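Local coordinates for capsular polysaccharide export system protein KpsC (Thermosulfurimonas dismutans, PDB 6MGB) that probably transfers Kdo from a CMP-activated donor in beta-(2,4) linkage, in the biosynthesis of the conserved glycolipid anchor of Gram-negative bacterial capsules, at residues Lys131-His136 against Gly253-Lys258; Asp124-Ala129 against Leu292-Tyr297. All coordinates share one frame; numbering follows the deposited sequence. Where two conformers were deposited one is given.

Contact 1: Lys131-His136 against Gly253-Lys258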
loop_
_atom_site.group_PDB
_atom_site.type_symbol
_atom_site.label_atom_id
_atom_site.label_comp_id
_atom_site.label_asym_id
_atom_site.label_seq_id
_atom_site.Cartn_x
_atom_site.Cartn_y
_atom_site.Cartn_z
ATOM N N LYS A 131 -8.621 -2.519 15.702
ATOM C CA LYS A 131 -9.300 -3.694 16.237
ATOM C C LYS A 131 -10.327 -4.231 15.247
ATOM O O LYS A 131 -10.422 -5.446 15.039
ATOM C CB LYS A 131 -9.968 -3.359 17.572
ATOM C CG LYS A 131 -10.770 -4.513 18.155
ATOM C CD LYS A 131 -11.346 -4.181 19.520
ATOM C CE LYS A 131 -12.341 -5.243 19.964
ATOM N NZ LYS A 131 -11.771 -6.619 19.894
ATOM N N LEU A 132 -11.109 -3.343 14.629
ATOM C CA LEU A 132 -12.108 -3.786 13.662
ATOM C C LEU A 132 -11.456 -4.491 12.479
ATOM O O LEU A 132 -11.946 -5.527 12.014
ATOM C CB LEU A 132 -12.940 -2.593 13.186
ATOM C CG LEU A 132 -13.983 -2.053 14.169
ATOM C CD1 LEU A 132 -14.483 -0.689 13.724
ATOM C CD2 LEU A 132 -15.151 -3.022 14.311
ATOM N N ILE A 133 -10.345 -3.946 11.978
ATOM C CA ILE A 133 -9.662 -4.555 10.840
ATOM C C ILE A 133 -9.127 -5.931 11.212
ATOM O O ILE A 133 -9.220 -6.883 10.428
ATOM C CB ILE A 133 -8.546 -3.623 10.332
ATOM C CG1 ILE A 133 -9.164 -2.401 9.646
ATOM C CG2 ILE A 133 -7.613 -4.357 9.375
ATOM C CD1 ILE A 133 -8.180 -1.286 9.356
ATOM N N ARG A 134 -8.551 -6.059 12.408
ATOM C CA ARG A 134 -8.050 -7.354 12.862
ATOM C C ARG A 134 -9.190 -8.348 13.044
ATOM O O ARG A 134 -9.124 -9.487 12.566
ATOM C CB ARG A 134 -7.284 -7.185 14.175
ATOM C CG ARG A 134 -5.958 -6.455 14.054
ATOM C CD ARG A 134 -5.425 -6.076 15.429
ATOM N NE ARG A 134 -4.039 -5.622 15.387
ATOM C CZ ARG A 134 -3.384 -5.120 16.430
ATOM N NH1 ARG A 134 -2.122 -4.736 16.299
ATOM N NH2 ARG A 134 -3.989 -4.995 17.605
ATOM N N ASP A 135 -10.248 -7.931 13.742
ATOM C CA ASP A 135 -11.340 -8.847 14.057
ATOM C C ASP A 135 -12.042 -9.343 12.800
ATOM O O ASP A 135 -12.384 -10.529 12.700
ATOM C CB ASP A 135 -12.339 -8.166 14.993
ATOM C CG ASP A 135 -11.794 -7.987 16.398
ATOM O OD1 ASP A 135 -10.685 -8.491 16.676
ATOM O OD2 ASP A 135 -12.475 -7.343 17.224
ATOM N N HIS A 136 -12.272 -8.461 11.831
ATOM C CA HIS A 136 -12.998 -8.819 10.620
ATOM C C HIS A 136 -12.080 -9.234 9.478
ATOM O O HIS A 136 -12.557 -9.415 8.352
ATOM C CB HIS A 136 -13.890 -7.657 10.182
ATOM C CG HIS A 136 -15.076 -7.449 11.070
ATOM N ND1 HIS A 136 -15.070 -6.565 12.128
ATOM C CD2 HIS A 136 -16.300 -8.029 11.070
ATOM C CE1 HIS A 136 -16.242 -6.601 12.734
ATOM N NE2 HIS A 136 -17.007 -7.481 12.112
ATOM N N GLY A 253 0.966 -7.662 7.966
ATOM C CA GLY A 253 1.563 -8.531 8.968
ATOM C C GLY A 253 1.998 -7.771 10.207
ATOM O O GLY A 253 1.802 -8.236 11.334
ATOM N N LEU A 254 2.590 -6.590 10.018
ATOM C CA LEU A 254 2.981 -5.765 11.157
ATOM C C LEU A 254 1.770 -5.405 12.010
ATOM O O LEU A 254 1.846 -5.404 13.245
ATOM C CB LEU A 254 3.685 -4.500 10.661
ATOM C CG LEU A 254 4.689 -3.819 11.594
ATOM C CD1 LEU A 254 5.896 -4.706 11.849
ATOM C CD2 LEU A 254 5.128 -2.491 10.997
ATOM N N MET A 255 0.639 -5.102 11.367
ATOM C CA MET A 255 -0.575 -4.769 12.104
ATOM C C MET A 255 -1.042 -5.927 12.976
ATOM O O MET A 255 -1.728 -5.707 13.981
ATOM C CB MET A 255 -1.676 -4.359 11.127
ATOM C CG MET A 255 -1.427 -3.010 10.461
ATOM S SD MET A 255 -2.441 -2.731 8.994
ATOM C CE MET A 255 -4.089 -2.913 9.673
ATOM N N LEU A 256 -0.686 -7.158 12.615
ATOM C CA LEU A 256 -1.016 -8.331 13.412
ATOM C C LEU A 256 0.090 -8.700 14.395
ATOM O O LEU A 256 0.013 -9.760 15.026
ATOM C CB LEU A 256 -1.317 -9.523 12.497
ATOM C CG LEU A 256 -2.473 -9.341 11.508
ATOM C CD1 LEU A 256 -2.553 -10.527 10.561
ATOM C CD2 LEU A 256 -3.795 -9.156 12.237
ATOM N N GLY A 257 1.110 -7.857 14.539
ATOM C CA GLY A 257 2.163 -8.104 15.505
ATOM C C GLY A 257 3.211 -9.106 15.079
ATOM O O GLY A 257 3.941 -9.620 15.932
ATOM N N LYS A 258 3.314 -9.401 13.788
ATOM C CA LYS A 258 4.308 -10.349 13.311
ATOM C C LYS A 258 5.677 -9.684 13.195
ATOM O O LYS A 258 5.801 -8.458 13.133
ATOM C CB LYS A 258 3.891 -10.919 11.955
ATOM C CG LYS A 258 2.480 -11.490 11.929
ATOM C CD LYS A 258 2.306 -12.600 12.955
ATOM C CE LYS A 258 0.898 -13.168 12.936
ATOM N NZ LYS A 258 0.718 -14.235 13.960
#
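Met255 lays its terminal methyl against Ile133, the two side chains crossing at a slant, with CE of Met255 3.8 Å from CG2 of Ile133. The thioether gets there by a bend at its last torsion (chi3 58°), which turns the methyl toward the other helix although the side chain sets off along the interface. Ile133 meets it with the gamma methyl that stands anti to its backbone N. This apolar half of the contact is buried; the polar half, at Arg134, is exposed.

Arg134 carries an extended chain from CG to NE and brings its guanidinium side-on to the carbonyl of Met255. NE of Arg134 donates to O of Met255 at 2.7 Å, with a bent N-H...O angle of 135°. NH1 approaches the same oxygen from the opposite face of the carbonyl plane; its separation is unusually short, and since Arg134 was deposited in two conformers the exact geometry of the grip is doubtful. The oxygen lies close to the guanidinium plane, at its edge. Nearer the backbone, the aliphatic part of Arg134 slides past Leu256 in the opposite direction, CG of Arg134 lying 3.9 Å from CD2 of Leu256.

The gripped carbonyl belongs to a helix terminus closed by a Schellman motif: Lys258 N bonds to Gly253 O and Gly257 N to Leu254 O, with Gly257 supplying the positive phi. The cationic guanidinium probably interacts favourably with the partially negative C-terminal helix end. Glu252 and Gln248, which bind CMP, lie on this same helix 248-255. The contact thus joins the last turn of helix 120-135 to the turn leading from helix 248-255 into strand 259-262, with helix 289-299 packed against both sides, helix 232-236 against Leu256 and helix 314-322 against Ile133.

Contact 2: Asp124-Ala129 against Leu292-Tyr297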
loop_
_atom_site.group_PDB
_atom_site.type_symbol
_atom_site.label_atom_id
_atom_site.label_comp_id
_atom_site.label_asym_id
_atom_site.label_seq_id
_atom_site.Cartn_x
_atom_site.Cartn_y
_atom_site.Cartn_z
ATOM N N ASP A 124 -7.355 7.200 19.890
ATOM C CA ASP A 124 -8.494 6.355 20.233
ATOM C C ASP A 124 -9.183 5.836 18.979
ATOM O O ASP A 124 -9.515 4.646 18.893
ATOM C CB ASP A 124 -9.486 7.121 21.109
ATOM C CG ASP A 124 -8.970 7.351 22.515
ATOM O OD1 ASP A 124 -9.272 8.416 23.094
ATOM O OD2 ASP A 124 -8.249 6.475 23.038
ATOM N N GLN A 125 -9.407 6.709 17.993
ATOM C CA GLN A 125 -9.952 6.255 16.719
ATOM C C GLN A 125 -9.067 5.183 16.098
ATOM O O GLN A 125 -9.566 4.166 15.601
ATOM C CB GLN A 125 -10.106 7.434 15.757
ATOM C CG GLN A 125 -11.160 8.447 16.166
ATOM C CD GLN A 125 -11.360 9.526 15.118
ATOM O OE1 GLN A 125 -10.677 9.545 14.094
ATOM N NE2 GLN A 125 -12.301 10.429 15.370
ATOM N N ALA A 126 -7.747 5.391 16.120
ATOM C CA ALA A 126 -6.835 4.421 15.521
ATOM C C ALA A 126 -6.958 3.059 16.193
ATOM O O ALA A 126 -6.976 2.024 15.516
ATOM C CB ALA A 126 -5.398 4.935 15.602
ATOM N N GLU A 127 -7.042 3.038 17.526
ATOM C CA GLU A 127 -7.240 1.777 18.235
ATOM C C GLU A 127 -8.521 1.091 17.777
ATOM O O GLU A 127 -8.540 -0.121 17.535
ATOM C CB GLU A 127 -7.280 2.023 19.744
ATOM C CG GLU A 127 -5.939 2.380 20.358
ATOM C CD GLU A 127 -6.012 2.523 21.865
ATOM O OE1 GLU A 127 -7.085 2.242 22.439
ATOM O OE2 GLU A 127 -4.996 2.918 22.479
ATOM N N ARG A 128 -9.606 1.857 17.655
ATOM C CA ARG A 128 -10.884 1.283 17.243
ATOM C C ARG A 128 -10.796 0.702 15.838
ATOM O O ARG A 128 -11.226 -0.431 15.591
ATOM C CB ARG A 128 -11.979 2.348 17.319
ATOM C CG ARG A 128 -12.629 2.482 18.688
ATOM C CD ARG A 128 -12.907 3.939 19.029
ATOM N NE ARG A 128 -13.637 4.631 17.970
ATOM C CZ ARG A 128 -13.764 5.953 17.888
ATOM N NH1 ARG A 128 -13.205 6.738 18.798
ATOM N NH2 ARG A 128 -14.447 6.492 16.888
ATOM N N ALA A 129 -10.245 1.472 14.897
ATOM C CA ALA A 129 -10.160 1.003 13.519
ATOM C C ALA A 129 -9.257 -0.219 13.409
ATOM O O ALA A 129 -9.568 -1.167 12.678
ATOM C CB ALA A 129 -9.656 2.128 12.616
ATOM N N LEU A 292 2.095 4.561 13.523
ATOM C CA LEU A 292 2.273 4.332 12.093
ATOM C C LEU A 292 0.936 4.047 11.421
ATOM O O LEU A 292 0.628 4.598 10.359
ATOM C CB LEU A 292 3.248 3.174 11.882
ATOM C CG LEU A 292 3.526 2.724 10.448
ATOM C CD1 LEU A 292 3.906 3.893 9.561
ATOM C CD2 LEU A 292 4.632 1.684 10.456
ATOM N N PHE A 293 0.123 3.188 12.039
ATOM C CA PHE A 293 -1.190 2.873 11.488
ATOM C C PHE A 293 -2.081 4.109 11.430
ATOM O O PHE A 293 -2.789 4.326 10.439
ATOM C CB PHE A 293 -1.843 1.774 12.327
ATOM C CG PHE A 293 -3.283 1.522 11.987
ATOM C CD1 PHE A 293 -3.626 0.703 10.926
ATOM C CD2 PHE A 293 -4.295 2.101 12.737
ATOM C CE1 PHE A 293 -4.949 0.471 10.615
ATOM C CE2 PHE A 293 -5.621 1.869 12.431
ATOM C CZ PHE A 293 -5.949 1.056 11.369
ATOM N N ALA A 294 -2.065 4.931 12.482
ATOM C CA ALA A 294 -2.917 6.116 12.513
ATOM C C ALA A 294 -2.613 7.044 11.342
ATOM O O ALA A 294 -3.522 7.494 10.636
ATOM C CB ALA A 294 -2.740 6.852 13.841
ATOM N N ALA A 295 -1.334 7.345 11.119
ATOM C CA ALA A 295 -0.968 8.222 10.012
ATOM C C ALA A 295 -1.250 7.561 8.666
ATOM O O ALA A 295 -1.819 8.185 7.762
ATOM C CB ALA A 295 0.507 8.608 10.118
ATOM N N ALA A 296 -0.865 6.292 8.518
ATOM C CA ALA A 296 -0.903 5.657 7.205
ATOM C C ALA A 296 -2.328 5.334 6.769
ATOM O O ALA A 296 -2.670 5.490 5.591
ATOM C CB ALA A 296 -0.050 4.390 7.212
ATOM N N TYR A 297 -3.172 4.873 7.693
ATOM C CA TYR A 297 -4.506 4.404 7.333
ATOM C C TYR A 297 -5.618 5.394 7.659
ATOM O O TYR A 297 -6.626 5.422 6.948
ATOM C CB TYR A 297 -4.800 3.063 8.023
ATOM C CG TYR A 297 -4.341 1.839 7.240
ATOM C CD1 TYR A 297 -3.045 1.751 6.741
ATOM C CD2 TYR A 297 -5.200 0.767 7.015
ATOM C CE1 TYR A 297 -2.623 0.638 6.034
ATOM C CE2 TYR A 297 -4.785 -0.350 6.308
ATOM C CZ TYR A 297 -3.496 -0.408 5.821
ATOM O OH TYR A 297 -3.070 -1.512 5.115
#
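The Phe293 ring meets helix 120-135 with its CD2-CE2-CZ side. At its edge, near the ring plane, stands the methyl of Ala129, whose CB is 4.0 Å from CE2 of Phe293, while the carbonyl oxygen of Ala126 comes in obliquely, 3.4 Å from the same CE2. With CG anti to the backbone N (chi1 171°), Phe293 extends its ring across to the neighbouring helix. CB of Ala126 also touches the ring near its root, 4.2 Å from CD2 of Phe293, so two alanines one turn apart both border the phenyl group.

Next to the ring two methyls meet: CB of Ala126 packs on CB of Ala294 at 3.7 Å. Such small side chains let the backbones come close, CA of Ala126 lying 5.2 Å from CA of Ala294; the segment axes pass 9.3 Å apart. Segments 124-129 and 292-297 run nearly perpendicular, their N-to-C directions differing by 85°.

In a GT-B glycosyltransferase the chain passes from the N-terminal to the C-terminal Rossmann-like domain and finally returns. That topology fits here: helix 120-135 lies between strand 90-94 of the mixed sheet and strand 158-162 of the parallel sheet, and helix 289-299 leads from the parallel sheet back to strand 302-305 of the mixed one. Trading Phe293 for an alanine would probably open a gap beside Ala126 and Ala129, leaving only the small Ala126-Ala294 methyl pair to hold the two segments together.

From Ala294 on, helix 289-299 takes a wider pi-type turn through Tyr297, whose ring meets those of Phe76 and Phe251. Helix 314-322 flanks the other helix, where Phe315 and Ile318 touch Ala129, and Trp117 packs on Ala294.

Overall arrangement
From the N terminus, the chain builds most of the mixed sheet, then enters helix 120-135, which supplies 124-129 to contact 2 and, further along, 131-136 to contact 1. It next lays down the first four strands of the parallel sheet and the CMP-binding residues, and contact 1 closes this loop at 253-258. After the last two strands, contact 2 closes a wider one at 292-297, with contact 1 nested inside. The two meet, their centres 11 Å apart: CE of Met255 lies 3.6 Å from CE1 of Phe293, and CD1 of Ile133 3.8 Å from CZ of Phe293. Together they bind helix 120-135 to helices 248-255 and 289-299, before the chain rejoins the mixed sheet at 302-305.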